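4-phosphoerythronate dehydrogenase (Lactobacillus jensenii, PDB 4PRK) probably interconverts pyruvate and D-lactate with NAD as cofactor, as a D-isomer specific 2-hydroxyacid dehydrogenase with a Rossmann fold. Local coordinates at residues A[102-105]-A[106-110]; A[140-143]-A[144-148]; A[177-181]-A[182-186]; A[207-210]-A[211-214]. One frame throughout, in Å; residues are numbered along the deposited sequence.

Contact 1 (A[102-105]-A[106-110])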
loop_
_atom_site.group_PDB
_atom_site.type_symbol
_atom_site.label_atom_id
_atom_site.label_comp_id
_atom_site.label_asym_id
_atom_site.label_seq_id
_atom_site.Cartn_x
_atom_site.Cartn_y
_atom_site.Cartn_z
ATOM N N SER A 102 -16.532 -13.218 -0.663
ATOM C CA SER A 102 -15.632 -12.096 -0.477
ATOM C C SER A 102 -14.222 -12.637 -0.328
ATOM O O SER A 102 -13.885 -13.131 0.742
ATOM C CB SER A 102 -16.039 -11.285 0.758
ATOM O OG SER A 102 -15.013 -10.449 1.223
ATOM N N PRO A 103 -13.378 -12.549 -1.354
ATOM C CA PRO A 103 -12.034 -13.099 -1.123
ATOM C C PRO A 103 -11.286 -12.425 0.024
ATOM O O PRO A 103 -10.502 -13.083 0.656
ATOM C CB PRO A 103 -11.301 -12.892 -2.448
ATOM C CG PRO A 103 -12.079 -11.914 -3.204
ATOM C CD PRO A 103 -13.468 -12.219 -2.859
ATOM N N ARG A 104 -11.507 -11.142 0.263
ATOM C CA ARG A 104 -10.880 -10.457 1.386
ATOM C C ARG A 104 -11.253 -11.025 2.768
ATOM O O ARG A 104 -10.450 -11.007 3.669
ATOM C CB ARG A 104 -11.107 -8.957 1.319
ATOM C CG ARG A 104 -10.168 -8.228 0.372
ATOM C CD ARG A 104 -8.745 -8.188 0.874
ATOM N NE ARG A 104 -8.560 -7.293 2.005
ATOM C CZ ARG A 104 -7.788 -6.213 1.998
ATOM N NH1 ARG A 104 -7.114 -5.875 0.917
ATOM N NH2 ARG A 104 -7.685 -5.475 3.080
ATOM N N ALA A 105 -12.487 -11.476 2.942
ATOM C CA ALA A 105 -12.918 -12.102 4.201
ATOM C C ALA A 105 -11.963 -13.223 4.530
ATOM O O ALA A 105 -11.374 -13.287 5.592
ATOM C CB ALA A 105 -14.329 -12.641 4.084
ATOM N N ILE A 106 -11.777 -14.099 3.574
ATOM C CA ILE A 106 -10.900 -15.225 3.819
ATOM C C ILE A 106 -9.431 -14.834 3.948
ATOM O O ILE A 106 -8.751 -15.314 4.850
ATOM C CB ILE A 106 -11.148 -16.315 2.774
ATOM C CG1 ILE A 106 -12.554 -16.836 3.042
ATOM C CG2 ILE A 106 -10.137 -17.439 2.876
ATOM C CD1 ILE A 106 -13.226 -17.437 1.863
ATOM N N ALA A 107 -8.955 -13.944 3.074
ATOM C CA ALA A 107 -7.566 -13.571 3.091
ATOM C C ALA A 107 -7.218 -12.914 4.421
ATOM O O ALA A 107 -6.170 -13.149 4.999
ATOM C CB ALA A 107 -7.295 -12.623 1.967
ATOM N N GLU A 108 -8.156 -12.152 4.958
ATOM C CA GLU A 108 -7.906 -11.411 6.199
ATOM C C GLU A 108 -7.853 -12.337 7.401
ATOM O O GLU A 108 -7.130 -12.095 8.393
ATOM C CB GLU A 108 -8.946 -10.284 6.375
ATOM C CG GLU A 108 -8.693 -9.092 5.468
ATOM C CD GLU A 108 -9.689 -7.940 5.592
ATOM O OE1 GLU A 108 -10.464 -7.873 6.586
ATOM O OE2 GLU A 108 -9.650 -7.041 4.720
ATOM N N MET A 109 -8.583 -13.423 7.322
ATOM C CA MET A 109 -8.560 -14.419 8.412
ATOM C C MET A 109 -7.151 -15.087 8.372
ATOM O O MET A 109 -6.463 -15.221 9.385
ATOM C CB MET A 109 -9.705 -15.451 8.271
ATOM C CG MET A 109 -9.660 -16.570 9.298
ATOM S SD MET A 109 -9.903 -15.969 10.992
ATOM C CE MET A 109 -11.404 -16.845 11.381
ATOM N N ALA A 110 -6.709 -15.438 7.183
ATOM C CA ALA A 110 -5.393 -16.008 7.039
ATOM C C ALA A 110 -4.307 -15.083 7.585
ATOM O O ALA A 110 -3.451 -15.503 8.331
ATOM C CB ALA A 110 -5.160 -16.284 5.592
#

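Contact 2 (A[140-143]-A[144-148])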
loop_
_atom_site.group_PDB
_atom_site.type_symbol
_atom_site.label_atom_id
_atom_site.label_comp_id
_atom_site.label_asym_id
_atom_site.label_seq_id
_atom_site.Cartn_x
_atom_site.Cartn_y
_atom_site.Cartn_z
ATOM N N ILE A 140 10.712 -14.465 21.139
ATOM C CA ILE A 140 11.002 -13.255 20.349
ATOM C C ILE A 140 10.277 -13.336 19.016
ATOM O O ILE A 140 10.032 -14.404 18.484
ATOM C CB ILE A 140 12.506 -13.071 20.155
ATOM C CG1 ILE A 140 12.824 -11.623 19.776
ATOM C CG2 ILE A 140 13.084 -14.048 19.147
ATOM C CD1 ILE A 140 14.313 -11.347 19.822
ATOM N N SER A 141 9.886 -12.194 18.491
ATOM C CA SER A 141 9.110 -12.147 17.269
ATOM C C SER A 141 9.863 -11.383 16.202
ATOM O O SER A 141 11.044 -11.181 16.319
ATOM C CB SER A 141 7.731 -11.552 17.519
ATOM O OG SER A 141 6.870 -11.795 16.440
ATOM N N ASN A 142 9.177 -11.013 15.137
ATOM C CA ASN A 142 9.815 -10.271 14.058
ATOM C C ASN A 142 8.794 -9.433 13.241
ATOM O O ASN A 142 7.588 -9.708 13.273
ATOM C CB ASN A 142 10.631 -11.177 13.153
ATOM C CG ASN A 142 11.761 -10.413 12.415
ATOM O OD1 ASN A 142 11.996 -9.215 12.656
ATOM N ND2 ASN A 142 12.452 -11.101 11.527
ATOM N N GLU A 143 9.287 -8.387 12.574
ATOM C CA GLU A 143 8.400 -7.500 11.867
ATOM C C GLU A 143 8.056 -8.219 10.597
ATOM O O GLU A 143 8.859 -8.964 10.040
ATOM C CB GLU A 143 8.995 -6.117 11.583
ATOM C CG GLU A 143 9.104 -5.208 12.794
ATOM C CD GLU A 143 10.383 -5.439 13.609
ATOM O OE1 GLU A 143 11.228 -6.249 13.162
ATOM O OE2 GLU A 143 10.570 -4.765 14.654
ATOM N N ILE A 144 6.860 -7.960 10.116
ATOM C CA ILE A 144 6.349 -8.678 9.000
ATOM C C ILE A 144 7.119 -8.323 7.731
ATOM O O ILE A 144 7.317 -9.204 6.876
ATOM C CB ILE A 144 4.814 -8.467 8.899
ATOM C CG1 ILE A 144 4.188 -9.525 8.042
ATOM C CG2 ILE A 144 4.482 -7.092 8.369
ATOM C CD1 ILE A 144 4.004 -10.816 8.812
ATOM N N TYR A 145 7.641 -7.089 7.618
ATOM C CA TYR A 145 8.514 -6.752 6.471
ATOM C C TYR A 145 9.854 -7.490 6.523
ATOM O O TYR A 145 10.685 -7.320 5.631
ATOM C CB TYR A 145 8.782 -5.199 6.317
ATOM C CG TYR A 145 9.412 -4.542 7.515
ATOM C CD1 TYR A 145 10.779 -4.555 7.728
ATOM C CD2 TYR A 145 8.629 -3.933 8.443
ATOM C CE1 TYR A 145 11.315 -3.939 8.850
ATOM C CE2 TYR A 145 9.137 -3.359 9.540
ATOM C CZ TYR A 145 10.473 -3.371 9.756
ATOM O OH TYR A 145 10.892 -2.747 10.890
ATOM N N ASN A 146 10.121 -8.311 7.524
ATOM C CA ASN A 146 11.348 -9.136 7.416
ATOM C C ASN A 146 11.065 -10.569 7.002
ATOM O O ASN A 146 11.974 -11.353 6.895
ATOM C CB ASN A 146 12.124 -9.113 8.713
ATOM C CG ASN A 146 12.678 -7.748 9.008
ATOM O OD1 ASN A 146 12.544 -7.210 10.103
ATOM N ND2 ASN A 146 13.302 -7.185 8.023
ATOM N N LYS A 147 9.815 -10.892 6.745
ATOM C CA LYS A 147 9.410 -12.268 6.511
ATOM C C LYS A 147 9.161 -12.483 5.049
ATOM O O LYS A 147 8.831 -11.524 4.312
ATOM C CB LYS A 147 8.129 -12.521 7.309
ATOM C CG LYS A 147 8.338 -12.524 8.814
ATOM C CD LYS A 147 8.054 -13.898 9.373
ATOM C CE LYS A 147 8.318 -14.057 10.857
ATOM N NZ LYS A 147 9.629 -14.718 11.022
ATOM N N THR A 148 9.231 -13.746 4.636
ATOM C CA THR A 148 8.837 -14.198 3.328
ATOM C C THR A 148 7.555 -15.002 3.474
ATOM O O THR A 148 7.439 -15.900 4.321
ATOM C CB THR A 148 9.910 -15.120 2.707
ATOM O OG1 THR A 148 11.077 -14.362 2.399
ATOM C CG2 THR A 148 9.425 -15.717 1.420
#

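Contact 3 (A[177-181]-A[182-186])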
loop_
_atom_site.group_PDB
_atom_site.type_symbol
_atom_site.label_atom_id
_atom_site.label_comp_id
_atom_site.label_asym_id
_atom_site.label_seq_id
_atom_site.Cartn_x
_atom_site.Cartn_y
_atom_site.Cartn_z
ATOM N N VAL A 177 0.075 -23.099 -11.111
ATOM C CA VAL A 177 0.155 -23.791 -12.378
ATOM C C VAL A 177 -0.475 -22.970 -13.491
ATOM O O VAL A 177 -0.531 -23.443 -14.607
ATOM C CB VAL A 177 -0.449 -25.230 -12.330
ATOM C CG1 VAL A 177 0.396 -26.137 -11.455
ATOM C CG2 VAL A 177 -1.888 -25.231 -11.833
ATOM N N ILE A 178 -0.972 -21.767 -13.196
ATOM C CA ILE A 178 -1.379 -20.835 -14.250
ATOM C C ILE A 178 -0.777 -19.495 -13.897
ATOM O O ILE A 178 -0.599 -19.168 -12.721
ATOM C CB ILE A 178 -2.920 -20.679 -14.447
ATOM C CG1 ILE A 178 -3.600 -20.138 -13.183
ATOM C CG2 ILE A 178 -3.584 -22.004 -14.847
ATOM C CD1 ILE A 178 -3.743 -18.635 -13.204
ATOM N N TYR A 179 -0.494 -18.719 -14.927
ATOM C CA TYR A 179 0.152 -17.436 -14.793
ATOM C C TYR A 179 -0.914 -16.320 -14.772
ATOM O O TYR A 179 -1.726 -16.258 -15.680
ATOM C CB TYR A 179 1.078 -17.251 -15.999
ATOM C CG TYR A 179 1.674 -15.895 -16.111
ATOM C CD1 TYR A 179 2.493 -15.421 -15.138
ATOM C CD2 TYR A 179 1.412 -15.089 -17.210
ATOM C CE1 TYR A 179 3.043 -14.144 -15.219
ATOM C CE2 TYR A 179 1.951 -13.821 -17.308
ATOM C CZ TYR A 179 2.768 -13.350 -16.289
ATOM O OH TYR A 179 3.328 -12.082 -16.368
ATOM N N ASN A 180 -0.912 -15.438 -13.775
ATOM C CA ASN A 180 -1.739 -14.207 -13.880
ATOM C C ASN A 180 -0.931 -12.946 -13.767
ATOM O O ASN A 180 -0.466 -12.575 -12.669
ATOM C CB ASN A 180 -2.877 -14.156 -12.839
ATOM C CG ASN A 180 -3.912 -13.029 -13.142
ATOM O OD1 ASN A 180 -3.775 -12.225 -14.085
ATOM N ND2 ASN A 180 -4.945 -12.972 -12.336
ATOM N N PRO A 181 -0.805 -12.222 -14.876
ATOM C CA PRO A 181 0.052 -11.057 -14.865
ATOM C C PRO A 181 -0.365 -9.997 -13.847
ATOM O O PRO A 181 0.473 -9.274 -13.327
ATOM C CB PRO A 181 -0.071 -10.505 -16.284
ATOM C CG PRO A 181 -1.251 -11.174 -16.896
ATOM C CD PRO A 181 -1.495 -12.423 -16.161
ATOM N N GLU A 182 -1.647 -9.931 -13.551
ATOM C CA GLU A 182 -2.129 -8.913 -12.624
ATOM C C GLU A 182 -1.718 -9.098 -11.169
ATOM O O GLU A 182 -1.718 -8.136 -10.409
ATOM C CB GLU A 182 -3.657 -8.748 -12.773
ATOM C CG GLU A 182 -4.524 -9.848 -12.231
ATOM C CD GLU A 182 -5.934 -9.849 -12.846
ATOM O OE1 GLU A 182 -6.449 -10.964 -13.103
ATOM O OE2 GLU A 182 -6.541 -8.750 -13.078
ATOM N N VAL A 183 -1.298 -10.290 -10.763
ATOM C CA VAL A 183 -0.738 -10.455 -9.389
ATOM C C VAL A 183 0.769 -10.093 -9.206
ATOM O O VAL A 183 1.281 -9.967 -8.049
ATOM C CB VAL A 183 -1.026 -11.877 -8.830
ATOM C CG1 VAL A 183 -2.525 -12.141 -8.778
ATOM C CG2 VAL A 183 -0.328 -12.979 -9.635
ATOM N N GLU A 184 1.499 -9.884 -10.296
ATOM C CA GLU A 184 2.936 -9.694 -10.133
ATOM C C GLU A 184 3.411 -8.465 -9.381
ATOM O O GLU A 184 4.521 -8.469 -8.887
ATOM C CB GLU A 184 3.636 -9.757 -11.487
ATOM C CG GLU A 184 3.491 -11.190 -12.047
ATOM C CD GLU A 184 4.419 -11.550 -13.193
ATOM O OE1 GLU A 184 4.310 -10.903 -14.270
ATOM O OE2 GLU A 184 5.205 -12.532 -13.017
ATOM N N PRO A 185 2.595 -7.405 -9.263
ATOM C CA PRO A 185 3.076 -6.313 -8.391
ATOM C C PRO A 185 3.194 -6.741 -6.946
ATOM O O PRO A 185 3.857 -6.088 -6.171
ATOM C CB PRO A 185 1.958 -5.279 -8.477
ATOM C CG PRO A 185 1.173 -5.634 -9.696
ATOM C CD PRO A 185 1.283 -7.105 -9.864
ATOM N N TYR A 186 2.509 -7.812 -6.570
ATOM C CA TYR A 186 2.453 -8.212 -5.183
ATOM C C TYR A 186 3.162 -9.537 -4.845
ATOM O O TYR A 186 3.327 -9.867 -3.679
ATOM C CB TYR A 186 1.012 -8.354 -4.791
ATOM C CG TYR A 186 0.178 -7.159 -5.114
ATOM C CD1 TYR A 186 0.416 -5.937 -4.468
ATOM C CD2 TYR A 186 -0.852 -7.226 -6.040
ATOM C CE1 TYR A 186 -0.376 -4.803 -4.724
ATOM C CE2 TYR A 186 -1.658 -6.103 -6.309
ATOM C CZ TYR A 186 -1.400 -4.882 -5.653
ATOM O OH TYR A 186 -2.123 -3.710 -5.897
#

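Contact 4 (A[207-210]-A[211-214])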
loop_
_atom_site.group_PDB
_atom_site.type_symbol
_atom_site.label_atom_id
_atom_site.label_comp_id
_atom_site.label_asym_id
_atom_site.label_seq_id
_atom_site.Cartn_x
_atom_site.Cartn_y
_atom_site.Cartn_z
ATOM N N PRO A 207 -7.118 -25.755 -4.902
ATOM C CA PRO A 207 -8.380 -26.517 -4.885
ATOM C C PRO A 207 -8.115 -27.918 -4.427
ATOM O O PRO A 207 -7.085 -28.472 -4.756
ATOM C CB PRO A 207 -8.816 -26.532 -6.362
ATOM C CG PRO A 207 -7.603 -26.225 -7.123
ATOM C CD PRO A 207 -6.746 -25.338 -6.263
ATOM N N LEU A 208 -9.021 -28.476 -3.644
ATOM C CA LEU A 208 -8.947 -29.884 -3.276
ATOM C C LEU A 208 -9.375 -30.704 -4.450
ATOM O O LEU A 208 -10.485 -30.569 -4.934
ATOM C CB LEU A 208 -9.863 -30.209 -2.102
ATOM C CG LEU A 208 -9.889 -31.704 -1.786
ATOM C CD1 LEU A 208 -8.475 -32.179 -1.471
ATOM C CD2 LEU A 208 -10.846 -32.024 -0.640
ATOM N N LEU A 209 -8.482 -31.556 -4.896
ATOM C CA LEU A 209 -8.726 -32.484 -5.979
ATOM C C LEU A 209 -8.072 -33.787 -5.600
ATOM O O LEU A 209 -7.319 -33.855 -4.626
ATOM C CB LEU A 209 -8.056 -31.963 -7.241
ATOM C CG LEU A 209 -8.403 -30.555 -7.725
ATOM C CD1 LEU A 209 -7.196 -30.007 -8.452
ATOM C CD2 LEU A 209 -9.636 -30.553 -8.629
ATOM N N LYS A 210 -8.311 -34.825 -6.386
ATOM C CA LYS A 210 -7.657 -36.093 -6.145
ATOM C C LYS A 210 -6.148 -35.874 -6.052
ATOM O O LYS A 210 -5.515 -36.316 -5.103
ATOM C CB LYS A 210 -7.996 -37.072 -7.248
ATOM C CG LYS A 210 -7.277 -38.418 -7.161
ATOM C CD LYS A 210 -7.712 -39.341 -8.315
ATOM C CE LYS A 210 -6.893 -40.624 -8.425
ATOM N NZ LYS A 210 -6.886 -41.098 -9.837
ATOM N N SER A 211 -5.576 -35.152 -7.003
ATOM C CA SER A 211 -4.147 -34.983 -7.022
ATOM C C SER A 211 -3.570 -34.117 -5.904
ATOM O O SER A 211 -2.350 -34.083 -5.773
ATOM C CB SER A 211 -3.726 -34.361 -8.326
ATOM O OG SER A 211 -4.247 -33.044 -8.411
ATOM N N THR A 212 -4.399 -33.398 -5.138
ATOM C CA THR A 212 -3.915 -32.431 -4.110
ATOM C C THR A 212 -4.212 -32.828 -2.662
ATOM O O THR A 212 -3.796 -32.114 -1.712
ATOM C CB THR A 212 -4.453 -30.982 -4.351
ATOM O OG1 THR A 212 -5.885 -30.929 -4.218
ATOM C CG2 THR A 212 -4.035 -30.488 -5.726
ATOM N N GLU A 213 -4.888 -33.971 -2.488
ATOM C CA GLU A 213 -5.175 -34.476 -1.164
ATOM C C GLU A 213 -3.859 -34.819 -0.458
ATOM O O GLU A 213 -2.966 -35.399 -1.073
ATOM C CB GLU A 213 -6.105 -35.688 -1.249
ATOM C CG GLU A 213 -6.687 -36.072 0.094
ATOM C CD GLU A 213 -7.557 -37.299 0.023
ATOM O OE1 GLU A 213 -7.922 -37.676 -1.101
ATOM O OE2 GLU A 213 -7.880 -37.872 1.088
ATOM N N ASN A 214 -3.714 -34.441 0.813
ATOM C CA ASN A 214 -2.398 -34.544 1.528
ATOM C C ASN A 214 -1.202 -34.033 0.735
ATOM O O ASN A 214 -0.084 -34.548 0.811
ATOM C CB ASN A 214 -2.145 -35.976 2.009
ATOM C CG ASN A 214 -3.199 -36.415 2.975
ATOM O OD1 ASN A 214 -3.351 -35.819 4.024
ATOM N ND2 ASN A 214 -3.996 -37.382 2.590
#

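Contact 1 (A[102-105]-A[106-110])
R104 and E108 face each other one turn apart at the start of helix 103-118, an i to i+4 salt bridge set on a first turn with a side-chain N-cap. The cap is S102: its hydroxyl reaches forward to the amide of A105, with A105 N 3.2 Å from S102 OG. Serine suits the place because a short hydroxyl can replace the backbone acceptor that the first turn lacks; S102 OG is also hydrogen-bonded to E143 of the second subunit. P103 follows, and a proline fits a first helical position well, having no amide hydrogen to satisfy. Its carbonyl starts the regular helical pattern, receiving A107 N at 3.0 Å from P103 O. A107, with only a methyl, lies close against A160 and V161 of helix 155-167. R104 gives its carbonyl to E108 N. A105 is small enough to sit against S303 of helix 301-319, and its carbonyl takes M109 N at 3.3 Å from A105 O. One carboxylate oxygen, E108 OE1, is hydrogen-bonded to I144 N of the second subunit. The other belongs to R104, whose chain leaves with CG beside the backbone N (chi1 -81°) and bends twice more, carrying the guanidinium outward and alongside E108, its NE edge facing the acid. Two nitrogens grip that oxygen side-on in the guanidinium plane, which stands 66° from the carboxylate: R104 NE is 2.9 Å and R104 NH2 3.0 Å from E108 OE2, both meeting it on its anti side.

Contact 2 (A[140-143]-A[144-148])
E143 stands just before the short 3-10 segment 144-146, and each residue from I144 to K147 touches it in turn. I144 directs its branched side chain away from E143, toward M115 of helix 103-118 and M168, a greasy place that suits isoleucine. The end of Y145 comes back toward E143. Its CG sits in the crowded position between backbone N and carbonyl carbon (chi1 58°), and this folds the ring back over E143, two residues earlier. There E143 CB makes a CH-pi contact with one face, lying 3.8 Å from the Y145 ring centroid and displaced toward the rim, with Y145 CE2 the nearest ring atom at 3.4 Å from E143 CB. The two side chains run alongside, pointing the same way, with carboxylate and ring planes 23° apart. The acid end continues into the second subunit, to T302 and T300, while the Y145 hydroxyl hydrogen-bonds E184 of the fourth subunit. Cut back to alanine, Y145 would probably leave one side of the E143 methylene groups uncovered and cost that E184 one of its hydroxyl partners. N146 returns its amide to the turn, with N146 N 2.9 Å from E143 O, the donor standing above the carbonyl plane. K147 follows, passing its CG 3.8 Å from E143 O and giving its own amide to I144, with K147 N 3.0 Å from I144 O. These two successive i to i+3 bonds are the mark of a 3-10 turn, here turning the chain into strand 148-152, the first strand, in chain order, of the Rossmann sheet.

Contact 3 (A[177-181]-A[182-186])
The loop that leaves strand 171-175, the second strand of the Rossmann domain, tightens into a short 3-10 turn in which N180 and Y179 hold E182 and E184. Y179 swings its ring toward E184, and the hydroxyl donates to the carboxylate, with Y179 OH 2.6 Å from E184 OE1. The oxygen is approached from above the carboxylate plane, which stands 81° from the ring; the same hydroxyl is hydrogen-bonded to N306 of the third subunit, and E184 OE1 also to the hydroxyl of Y145 of the fourth. N180 works with both ends of its amide. With CG anti to the backbone N (chi1 -168°), OD1 reaches forward to the amide two residues on, E182 N being 3.2 Å from N180 OD1: an Asx turn at the head of the 3-10 segment. N180 ND2 meanwhile points, in its own amide plane, at the anti lone pair of E182 OE1, 2.6 Å away. A leucine in place of N180 would probably leave E182 N and E182 OE1 without these partners, the acid then held mainly through its other oxygen. That oxygen, E182 OE2, is hydrogen-bonded to H156 of the third subunit, so the carboxylate spans both subunits. P181, whose ring fixes phi at a value the turn needs, has no amide hydrogen to lose. Two backbone bonds complete the turn: V183 N lies 3.1 Å from N180 O, and E184 N 3.3 Å from P181 O.

Contact 4 (A[207-210]-A[211-214])
T212 lays its side chain over the backbone of P207 to L209, and its hydroxyl braces the chain leading into a type I beta turn made by L209, K210, S211 and T212. The turn belongs to the loop between strand 201-204 and helix 218-223, at the carboxyl end of the parallel Rossmann sheet, the side on which such folds generally bind their dinucleotide. OG1 acts in two roles at once. As donor it meets the P207 carbonyl on a lone pair, with T212 OG1 2.8 Å from P207 O. As acceptor it takes the amide of L209, again with 2.8 Å between L209 N and T212 OG1. Both follow from the first torsion (chi1 64°), which sets OG1 between the backbone N and the carbonyl carbon of its own residue, facing the incoming chain. Threonine is apt here because one hydroxyl can donate to a carbonyl and accept from an amide at once, while its CG2 methyl lies near the carbonyl of P207. The proline ring of P207 restricts the chain leading into the turn. The turn is closed by T212 N, 3.0 Å from L209 O, the donor standing well above that carbonyl plane. E213 N adds a weak bond to the same oxygen. Beside the hydroxyl, L208 brings one branch of its side chain round toward the outgoing chain and also touches E237. That branch ends with L208 CD1 4.0 Å from T212 OG1 and the same distance from E213 CA.

In the fold
Contact 1 is the buried one, placed on helix 103-118 between helices and subunits; contact 4 lies on the surface and touches no other chain; contacts 2 and 3 are partly buried. Three of them meet one another across subunit boundaries: contact 1 faces contact 2 of the second subunit and contact 3 of the third, and contact 2 of one subunit meets contact 3 of another through Y145 and E184. The chemistry follows the place, with charged and amide groups shared between chains in contacts 1 to 3 and a hydroxyl serving its own backbone in contact 4. Contacts 2, 3 and 4 all lie in loops attached to strands of the seven-stranded Rossmann sheet.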